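Local coordinates for protein pelota homolog (PDB 3OBY), which probably recognises stalled ribosomes and cleaves their mRNA, acting as a divalent-metal-dependent endoribonuclease in the rescue of ribosomes from damaged messages, at residues A[169-181]-A[199-211]. Residues are numbered along the deposited sequence; the frame is centred on the assembly and turned at random.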
ATOM      1  N   ARG A 169      -6.346  39.409 -17.118  1.00111.25           N
ATOM      2  CA  ARG A 169      -5.138  38.741 -16.639  1.00108.98           C
ATOM      3  C   ARG A 169      -5.159  38.440 -15.142  1.00105.17           C
ATOM      4  O   ARG A 169      -5.295  39.347 -14.322  1.00105.38           O
ATOM      5  CB  ARG A 169      -3.910  39.598 -16.968  1.00112.73           C
ATOM      6  CG  ARG A 169      -2.604  39.095 -16.368  1.00115.39           C
ATOM      7  CD  ARG A 169      -1.422  39.896 -16.893  1.00120.86           C
ATOM      8  NE  ARG A 169      -1.593  41.328 -16.660  1.00128.51           N
ATOM      9  CZ  ARG A 169      -0.794  42.271 -17.149  1.00131.11           C
ATOM     10  NH1 ARG A 169       0.243  41.941 -17.906  1.00133.05           N
ATOM     11  NH2 ARG A 169      -1.037  43.547 -16.885  1.00133.05           N
ATOM     12  N   LYS A 170      -5.019  37.159 -14.797  1.00 96.80           N
ATOM     13  CA  LYS A 170      -4.999  36.721 -13.402  1.00 79.93           C
ATOM     14  C   LYS A 170      -3.565  36.723 -12.895  1.00 81.92           C
ATOM     15  O   LYS A 170      -3.173  37.546 -12.065  1.00 78.50           O
ATOM     16  CB  LYS A 170      -5.540  35.289 -13.260  1.00 63.55           C
ATOM     17  CG  LYS A 170      -7.025  35.092 -13.512  1.00 43.80           C
ATOM     18  CD  LYS A 170      -7.392  33.615 -13.375  1.00 38.54           C
ATOM     19  CE  LYS A 170      -8.830  33.333 -13.801  1.00 48.05           C
ATOM     20  NZ  LYS A 170      -9.136  31.872 -13.890  1.00 36.74           N
ATOM     21  N   GLU A 171      -2.787  35.782 -13.421  1.00 83.02           N
ATOM     22  CA  GLU A 171      -1.395  35.604 -13.040  1.00 80.68           C
ATOM     23  C   GLU A 171      -1.306  35.330 -11.554  1.00 75.93           C
ATOM     24  O   GLU A 171      -0.235  35.379 -10.948  1.00 73.96           O
ATOM     25  CB  GLU A 171      -0.545  36.818 -13.413  1.00 82.70           C
ATOM     26  CG  GLU A 171       0.643  36.430 -14.277  1.00 90.72           C
ATOM     27  CD  GLU A 171       0.998  34.949 -14.148  1.00 96.01           C
ATOM     28  OE1 GLU A 171       0.171  34.097 -14.544  1.00 96.46           O
ATOM     29  OE2 GLU A 171       2.099  34.635 -13.649  1.00 97.59           O
ATOM     30  N   PHE A 172      -2.470  35.056 -10.980  1.00 66.80           N
ATOM     31  CA  PHE A 172      -2.610  34.714  -9.580  1.00 59.52           C
ATOM     32  C   PHE A 172      -1.998  33.311  -9.550  1.00 61.11           C
ATOM     33  O   PHE A 172      -1.266  32.939  -8.626  1.00 51.23           O
ATOM     34  CB  PHE A 172      -4.108  34.698  -9.238  1.00 56.72           C
ATOM     35  CG  PHE A 172      -4.446  34.018  -7.947  1.00 54.65           C
ATOM     36  CD1 PHE A 172      -3.885  34.440  -6.749  1.00 54.45           C
ATOM     37  CD2 PHE A 172      -5.332  32.944  -7.932  1.00 59.24           C
ATOM     38  CE1 PHE A 172      -4.210  33.808  -5.551  1.00 58.07           C
ATOM     39  CE2 PHE A 172      -5.663  32.305  -6.739  1.00 65.16           C
ATOM     40  CZ  PHE A 172      -5.093  32.736  -5.545  1.00 61.45           C
ATOM     41  N   PHE A 173      -2.283  32.562 -10.616  1.00 56.10           N
ATOM     42  CA  PHE A 173      -1.799  31.200 -10.807  1.00 53.11           C
ATOM     43  C   PHE A 173      -0.279  31.126 -10.740  1.00 52.30           C
ATOM     44  O   PHE A 173       0.285  30.365  -9.951  1.00 44.64           O
ATOM     45  CB  PHE A 173      -2.262  30.667 -12.167  1.00 48.33           C
ATOM     46  CG  PHE A 173      -3.739  30.388 -12.249  1.00 42.45           C
ATOM     47  CD1 PHE A 173      -4.602  30.770 -11.225  1.00 43.30           C
ATOM     48  CD2 PHE A 173      -4.269  29.746 -13.362  1.00 47.03           C
ATOM     49  CE1 PHE A 173      -5.971  30.517 -11.307  1.00 47.51           C
ATOM     50  CE2 PHE A 173      -5.637  29.487 -13.456  1.00 57.38           C
ATOM     51  CZ  PHE A 173      -6.490  29.873 -12.426  1.00 48.30           C
ATOM     52  N   GLY A 174       0.375  31.910 -11.587  1.00 55.42           N
ATOM     53  CA  GLY A 174       1.825  31.922 -11.610  1.00 60.94           C
ATOM     54  C   GLY A 174       2.430  32.064 -10.230  1.00 59.11           C
ATOM     55  O   GLY A 174       3.391  31.372  -9.897  1.00 64.23           O
ATOM     56  N   GLU A 175       1.868  32.961  -9.422  1.00 63.76           N
ATOM     57  CA  GLU A 175       2.364  33.195  -8.070  1.00 67.08           C
ATOM     58  C   GLU A 175       2.176  31.967  -7.189  1.00 62.62           C
ATOM     59  O   GLU A 175       3.071  31.603  -6.426  1.00 55.01           O
ATOM     60  CB  GLU A 175       1.650  34.397  -7.445  1.00 81.99           C
ATOM     61  CG  GLU A 175       1.983  35.728  -8.104  1.00103.07           C
ATOM     62  CD  GLU A 175       1.222  36.888  -7.492  1.00117.75           C
ATOM     63  OE1 GLU A 175       0.398  36.648  -6.585  1.00129.56           O
ATOM     64  OE2 GLU A 175       1.446  38.041  -7.920  1.00122.71           O
ATOM     65  N   VAL A 176       1.010  31.334  -7.296  1.00 55.05           N
ATOM     66  CA  VAL A 176       0.719  30.138  -6.514  1.00 43.98           C
ATOM     67  C   VAL A 176       1.692  29.039  -6.915  1.00 40.07           C
ATOM     68  O   VAL A 176       2.322  28.404  -6.063  1.00 33.03           O
ATOM     69  CB  VAL A 176      -0.718  29.626  -6.773  1.00 41.29           C
ATOM     70  CG1 VAL A 176      -0.978  28.362  -5.966  1.00 39.04           C
ATOM     71  CG2 VAL A 176      -1.724  30.697  -6.411  1.00 48.96           C
ATOM     72  N   ALA A 177       1.809  28.829  -8.221  1.00 34.91           N
ATOM     73  CA  ALA A 177       2.689  27.807  -8.756  1.00 39.69           C
ATOM     74  C   ALA A 177       4.131  27.986  -8.298  1.00 43.12           C
ATOM     75  O   ALA A 177       4.818  27.013  -7.988  1.00 45.29           O
ATOM     76  CB  ALA A 177       2.627  27.821 -10.283  1.00 41.04           C
ATOM     77  N   ALA A 178       4.588  29.232  -8.239  1.00 47.07           N
ATOM     78  CA  ALA A 178       5.978  29.516  -7.868  1.00 55.16           C
ATOM     79  C   ALA A 178       6.207  29.151  -6.411  1.00 52.42           C
ATOM     80  O   ALA A 178       7.303  28.681  -6.030  1.00 47.13           O
ATOM     81  CB  ALA A 178       6.274  30.988  -8.067  1.00 59.05           C
ATOM     82  N   LYS A 179       5.200  29.347  -5.586  1.00 57.30           N
ATOM     83  CA  LYS A 179       5.484  29.011  -4.230  1.00 63.89           C
ATOM     84  C   LYS A 179       5.247  27.512  -4.037  1.00 65.78           C
ATOM     85  O   LYS A 179       5.920  26.895  -3.184  1.00 65.42           O
ATOM     86  CB  LYS A 179       4.720  30.000  -3.364  1.00 63.97           C
ATOM     87  CG  LYS A 179       3.280  30.094  -3.690  1.00 82.10           C
ATOM     88  CD  LYS A 179       2.589  31.037  -2.730  1.00 93.68           C
ATOM     89  CE  LYS A 179       2.988  32.475  -2.961  1.00 97.48           C
ATOM     90  NZ  LYS A 179       2.285  33.391  -2.035  1.00102.54           N
ATOM     91  N   LEU A 180       4.314  26.909  -4.749  1.00 55.85           N
ATOM     92  CA  LEU A 180       4.234  25.480  -4.566  1.00 48.84           C
ATOM     93  C   LEU A 180       5.633  24.884  -4.955  1.00 50.47           C
ATOM     94  O   LEU A 180       6.178  23.985  -4.298  1.00 53.24           O
ATOM     95  CB  LEU A 180       3.208  24.912  -5.493  1.00 34.98           C
ATOM     96  CG  LEU A 180       1.733  25.089  -5.163  1.00 32.14           C
ATOM     97  CD1 LEU A 180       0.909  24.602  -6.338  1.00 31.97           C
ATOM     98  CD2 LEU A 180       1.379  24.297  -3.910  1.00  7.61           C
ATOM     99  N   GLU A 181       6.191  25.394  -6.053  1.00 46.85           N
ATOM    100  CA  GLU A 181       7.467  24.912  -6.583  1.00 48.30           C
ATOM    101  C   GLU A 181       8.633  25.063  -5.607  1.00 45.12           C
ATOM    102  O   GLU A 181       9.577  24.273  -5.631  1.00 41.95           O
ATOM    103  CB  GLU A 181       7.780  25.623  -7.907  1.00 52.02           C
ATOM    104  CG  GLU A 181       8.720  24.856  -8.843  1.00 55.17           C
ATOM    105  CD  GLU A 181      10.177  25.206  -8.646  1.00 53.00           C
ATOM    106  OE1 GLU A 181      10.569  26.345  -8.985  1.00 53.80           O
ATOM    107  OE2 GLU A 181      10.931  24.339  -8.155  1.00 63.06           O
ATOM    108  N   ASP A 199      -8.530  24.990 -14.420  1.00 45.15           N
ATOM    109  CA  ASP A 199      -7.673  25.874 -15.201  1.00 52.78           C
ATOM    110  C   ASP A 199      -6.263  25.958 -14.624  1.00 51.31           C
ATOM    111  O   ASP A 199      -5.294  26.109 -15.367  1.00 50.22           O
ATOM    112  CB  ASP A 199      -8.275  27.281 -15.286  1.00 57.97           C
ATOM    113  CG  ASP A 199      -9.683  27.281 -15.856  1.00 63.25           C
ATOM    114  OD1 ASP A 199     -10.006  26.386 -16.671  1.00 56.14           O
ATOM    115  OD2 ASP A 199     -10.462  28.188 -15.495  1.00 57.19           O
ATOM    116  N   PHE A 200      -6.149  25.857 -13.301  1.00 51.55           N
ATOM    117  CA  PHE A 200      -4.844  25.922 -12.647  1.00 37.99           C
ATOM    118  C   PHE A 200      -3.980  24.746 -13.105  1.00 33.97           C
ATOM    119  O   PHE A 200      -2.819  24.925 -13.478  1.00 24.34           O
ATOM    120  CB  PHE A 200      -5.006  25.899 -11.120  1.00 28.03           C
ATOM    121  CG  PHE A 200      -3.712  26.052 -10.369  1.00 31.94           C
ATOM    122  CD1 PHE A 200      -2.997  27.246 -10.422  1.00 31.48           C
ATOM    123  CD2 PHE A 200      -3.180  24.985  -9.645  1.00 29.00           C
ATOM    124  CE1 PHE A 200      -1.769  27.376  -9.762  1.00 36.14           C
ATOM    125  CE2 PHE A 200      -1.956  25.105  -8.987  1.00 23.96           C
ATOM    126  CZ  PHE A 200      -1.248  26.300  -9.048  1.00 29.94           C
ATOM    127  N   LEU A 201      -4.550  23.545 -13.081  1.00 33.66           N
ATOM    128  CA  LEU A 201      -3.819  22.359 -13.506  1.00 46.05           C
ATOM    129  C   LEU A 201      -3.337  22.541 -14.944  1.00 55.53           C
ATOM    130  O   LEU A 201      -2.186  22.232 -15.260  1.00 57.45           O
ATOM    131  CB  LEU A 201      -4.700  21.107 -13.387  1.00 38.42           C
ATOM    132  CG  LEU A 201      -4.132  19.781 -13.919  1.00 37.09           C
ATOM    133  CD1 LEU A 201      -2.748  19.524 -13.354  1.00 39.84           C
ATOM    134  CD2 LEU A 201      -5.069  18.643 -13.559  1.00 25.01           C
ATOM    135  N   ASP A 202      -4.209  23.047 -15.815  1.00 59.41           N
ATOM    136  CA  ASP A 202      -3.820  23.279 -17.204  1.00 58.38           C
ATOM    137  C   ASP A 202      -2.638  24.242 -17.197  1.00 47.09           C
ATOM    138  O   ASP A 202      -1.679  24.065 -17.947  1.00 53.02           O
ATOM    139  CB  ASP A 202      -4.973  23.880 -18.023  1.00 70.32           C
ATOM    140  CG  ASP A 202      -6.041  22.855 -18.386  1.00 70.94           C
ATOM    141  OD1 ASP A 202      -5.688  21.689 -18.669  1.00 69.45           O
ATOM    142  OD2 ASP A 202      -7.236  23.221 -18.407  1.00 61.72           O
ATOM    143  N   PHE A 203      -2.716  25.257 -16.339  1.00 34.35           N
ATOM    144  CA  PHE A 203      -1.646  26.236 -16.211  1.00 27.04           C
ATOM    145  C   PHE A 203      -0.349  25.521 -15.841  1.00 33.09           C
ATOM    146  O   PHE A 203       0.730  25.889 -16.306  1.00 33.42           O
ATOM    147  CB  PHE A 203      -1.979  27.256 -15.121  1.00 18.00           C
ATOM    148  CG  PHE A 203      -0.864  28.235 -14.848  1.00 25.32           C
ATOM    149  CD1 PHE A 203      -0.665  29.336 -15.674  1.00 36.99           C
ATOM    150  CD2 PHE A 203       0.007  28.039 -13.782  1.00 25.39           C
ATOM    151  CE1 PHE A 203       0.383  30.228 -15.443  1.00 43.26           C
ATOM    152  CE2 PHE A 203       1.059  28.923 -13.541  1.00 35.80           C
ATOM    153  CZ  PHE A 203       1.247  30.017 -14.376  1.00 46.87           C
ATOM    154  N   LEU A 204      -0.460  24.504 -14.993  1.00 32.27           N
ATOM    155  CA  LEU A 204       0.707  23.741 -14.570  1.00 38.57           C
ATOM    156  C   LEU A 204       1.184  22.825 -15.691  1.00 38.57           C
ATOM    157  O   LEU A 204       2.382  22.665 -15.909  1.00 28.51           O
ATOM    158  CB  LEU A 204       0.377  22.908 -13.326  1.00 45.84           C
ATOM    159  CG  LEU A 204       0.214  23.646 -11.998  1.00 46.60           C
ATOM    160  CD1 LEU A 204      -0.090  22.650 -10.887  1.00 55.81           C
ATOM    161  CD2 LEU A 204       1.489  24.410 -11.689  1.00 52.52           C
ATOM    162  N   LYS A 205       0.238  22.223 -16.400  1.00 39.12           N
ATOM    163  CA  LYS A 205       0.576  21.333 -17.495  1.00 38.27           C
ATOM    164  C   LYS A 205       1.396  22.073 -18.543  1.00 47.06           C
ATOM    165  O   LYS A 205       2.196  21.461 -19.250  1.00 51.95           O
ATOM    166  CB  LYS A 205      -0.694  20.778 -18.132  1.00 32.64           C
ATOM    167  CG  LYS A 205      -1.496  19.863 -17.234  1.00 34.24           C
ATOM    168  CD  LYS A 205      -2.839  19.539 -17.871  1.00 57.34           C
ATOM    169  CE  LYS A 205      -3.700  18.663 -16.974  1.00 66.90           C
ATOM    170  NZ  LYS A 205      -5.109  18.578 -17.464  1.00 69.56           N
ATOM    171  N   GLU A 206       1.203  23.386 -18.640  1.00 50.78           N
ATOM    172  CA  GLU A 206       1.938  24.182 -19.620  1.00 64.42           C
ATOM    173  C   GLU A 206       3.188  24.872 -19.076  1.00 58.03           C
ATOM    174  O   GLU A 206       4.222  24.897 -19.739  1.00 71.35           O
ATOM    175  CB  GLU A 206       1.021  25.235 -20.255  1.00 74.68           C
ATOM    176  CG  GLU A 206       1.745  26.157 -21.232  1.00 95.37           C
ATOM    177  CD  GLU A 206       0.844  27.225 -21.820  1.00104.76           C
ATOM    178  OE1 GLU A 206      -0.082  26.873 -22.581  1.00109.16           O
ATOM    179  OE2 GLU A 206       1.061  28.419 -21.517  1.00110.87           O
ATOM    180  N   ARG A 207       3.098  25.431 -17.875  1.00 49.20           N
ATOM    181  CA  ARG A 207       4.231  26.127 -17.286  1.00 38.55           C
ATOM    182  C   ARG A 207       5.103  25.240 -16.403  1.00 36.20           C
ATOM    183  O   ARG A 207       6.307  25.442 -16.321  1.00 45.50           O
ATOM    184  CB  ARG A 207       3.730  27.323 -16.475  1.00 37.28           C
ATOM    185  CG  ARG A 207       2.940  28.346 -17.277  1.00 43.96           C
ATOM    186  CD  ARG A 207       3.850  29.388 -17.921  1.00 65.09           C
ATOM    187  NE  ARG A 207       3.447  30.752 -17.569  1.00 86.05           N
ATOM    188  CZ  ARG A 207       2.344  31.360 -18.004  1.00 91.07           C
ATOM    189  NH1 ARG A 207       1.508  30.737 -18.824  1.00 94.96           N
ATOM    190  NH2 ARG A 207       2.068  32.596 -17.607  1.00 88.07           N
ATOM    191  N   TYR A 208       4.499  24.257 -15.745  1.00 36.03           N
ATOM    192  CA  TYR A 208       5.248  23.366 -14.862  1.00 38.26           C
ATOM    193  C   TYR A 208       4.914  21.890 -15.103  1.00 37.96           C
ATOM    194  O   TYR A 208       4.309  21.234 -14.254  1.00 30.33           O
ATOM    195  CB  TYR A 208       4.951  23.735 -13.407  1.00 43.87           C
ATOM    196  CG  TYR A 208       5.451  25.104 -12.995  1.00 46.59           C
ATOM    197  CD1 TYR A 208       6.651  25.246 -12.303  1.00 56.53           C
ATOM    198  CD2 TYR A 208       4.719  26.255 -13.283  1.00 48.62           C
ATOM    199  CE1 TYR A 208       7.110  26.500 -11.901  1.00 58.34           C
ATOM    200  CE2 TYR A 208       5.171  27.516 -12.888  1.00 49.92           C
ATOM    201  CZ  TYR A 208       6.367  27.628 -12.194  1.00 49.09           C
ATOM    202  OH  TYR A 208       6.817  28.860 -11.778  1.00 49.92           O
ATOM    203  N   PRO A 209       5.328  21.344 -16.258  1.00 37.63           N
ATOM    204  CA  PRO A 209       5.059  19.942 -16.610  1.00 44.48           C
ATOM    205  C   PRO A 209       5.465  18.888 -15.583  1.00 41.56           C
ATOM    206  O   PRO A 209       4.773  17.886 -15.415  1.00 42.72           O
ATOM    207  CB  PRO A 209       5.789  19.773 -17.948  1.00 36.74           C
ATOM    208  CG  PRO A 209       6.899  20.757 -17.854  1.00 37.32           C
ATOM    209  CD  PRO A 209       6.219  21.963 -17.252  1.00 37.04           C
ATOM    210  N   GLU A 210       6.577  19.110 -14.893  1.00 45.43           N
ATOM    211  CA  GLU A 210       7.036  18.148 -13.903  1.00 42.89           C
ATOM    212  C   GLU A 210       6.151  18.112 -12.668  1.00 47.68           C
ATOM    213  O   GLU A 210       5.952  17.053 -12.068  1.00 53.16           O
ATOM    214  CB  GLU A 210       8.477  18.448 -13.507  1.00 41.66           C
ATOM    215  CG  GLU A 210       9.448  18.199 -14.634  1.00 34.23           C
ATOM    216  CD  GLU A 210       9.345  16.783 -15.178  1.00 36.40           C
ATOM    217  OE1 GLU A 210       9.419  16.624 -16.410  1.00 48.19           O
ATOM    218  OE2 GLU A 210       9.200  15.829 -14.385  1.00 17.07           O
ATOM    219  N   MET A 211       5.618  19.268 -12.290  1.00 41.29           N
ATOM    220  CA  MET A 211       4.748  19.335 -11.129  1.00 33.03           C
ATOM    221  C   MET A 211       3.361  18.822 -11.511  1.00 26.82           C
ATOM    222  O   MET A 211       2.693  18.150 -10.724  1.00 35.41           O
ATOM    223  CB  MET A 211       4.645  20.775 -10.621  1.00 28.10           C
ATOM    224  CG  MET A 211       3.961  20.905  -9.265  1.00 31.02           C
ATOM    225  SD  MET A 211       3.603  22.609  -8.798  1.00 43.89           S
ATOM    226  CE  MET A 211       5.260  23.231  -8.502  1.00 22.24           C
TER
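Asp199 sets its CB against CE2 of Phe173 where helix segments 172-181 and 199-207, crossing at -66° on the mixed sheet of the eRF1 domain 2 family region, begin to share an aromatic cluster. Phe200, a broad apolar ring, suits the buried side: with CG anti to its backbone N (chi1 -176°), it enters as a knob among Phe173, Val176, Ala177 and Leu180. Its edge meets the Phe173 face in a T-shaped pair, centroids 5.4 Å apart, while Phe200 CZ lies 3.7 Å from Val176 CG1; beyond, its side chain reaches Leu134 of strand 131-137. Phe203 offers a face to Phe173, whose CB makes a CH-pi contact 3.8 Å from the ring centroid, and its rim runs beside Gly174, where no side chain intervenes. An alanine in place of Phe203 would probably leave Phe173 CB without its aromatic cover and open a gap beside Ala177. Leu204 CD2 touches the small Ala177 CB. At the exposed margin, Arg207 lays its CG over the other face of Phe203, its guanidinium passing CE1 at the rim, and forms a long, purely electrostatic salt bridge with Glu171. Tyr208 CE2 also reaches Ala177 CB, at 3.7 Å. Met211, an unbranched, pliable chain, bends at chi3 (-70°), bringing CE to 4.0 Å from Leu180 CB and 3.5 Å from Glu181 CB.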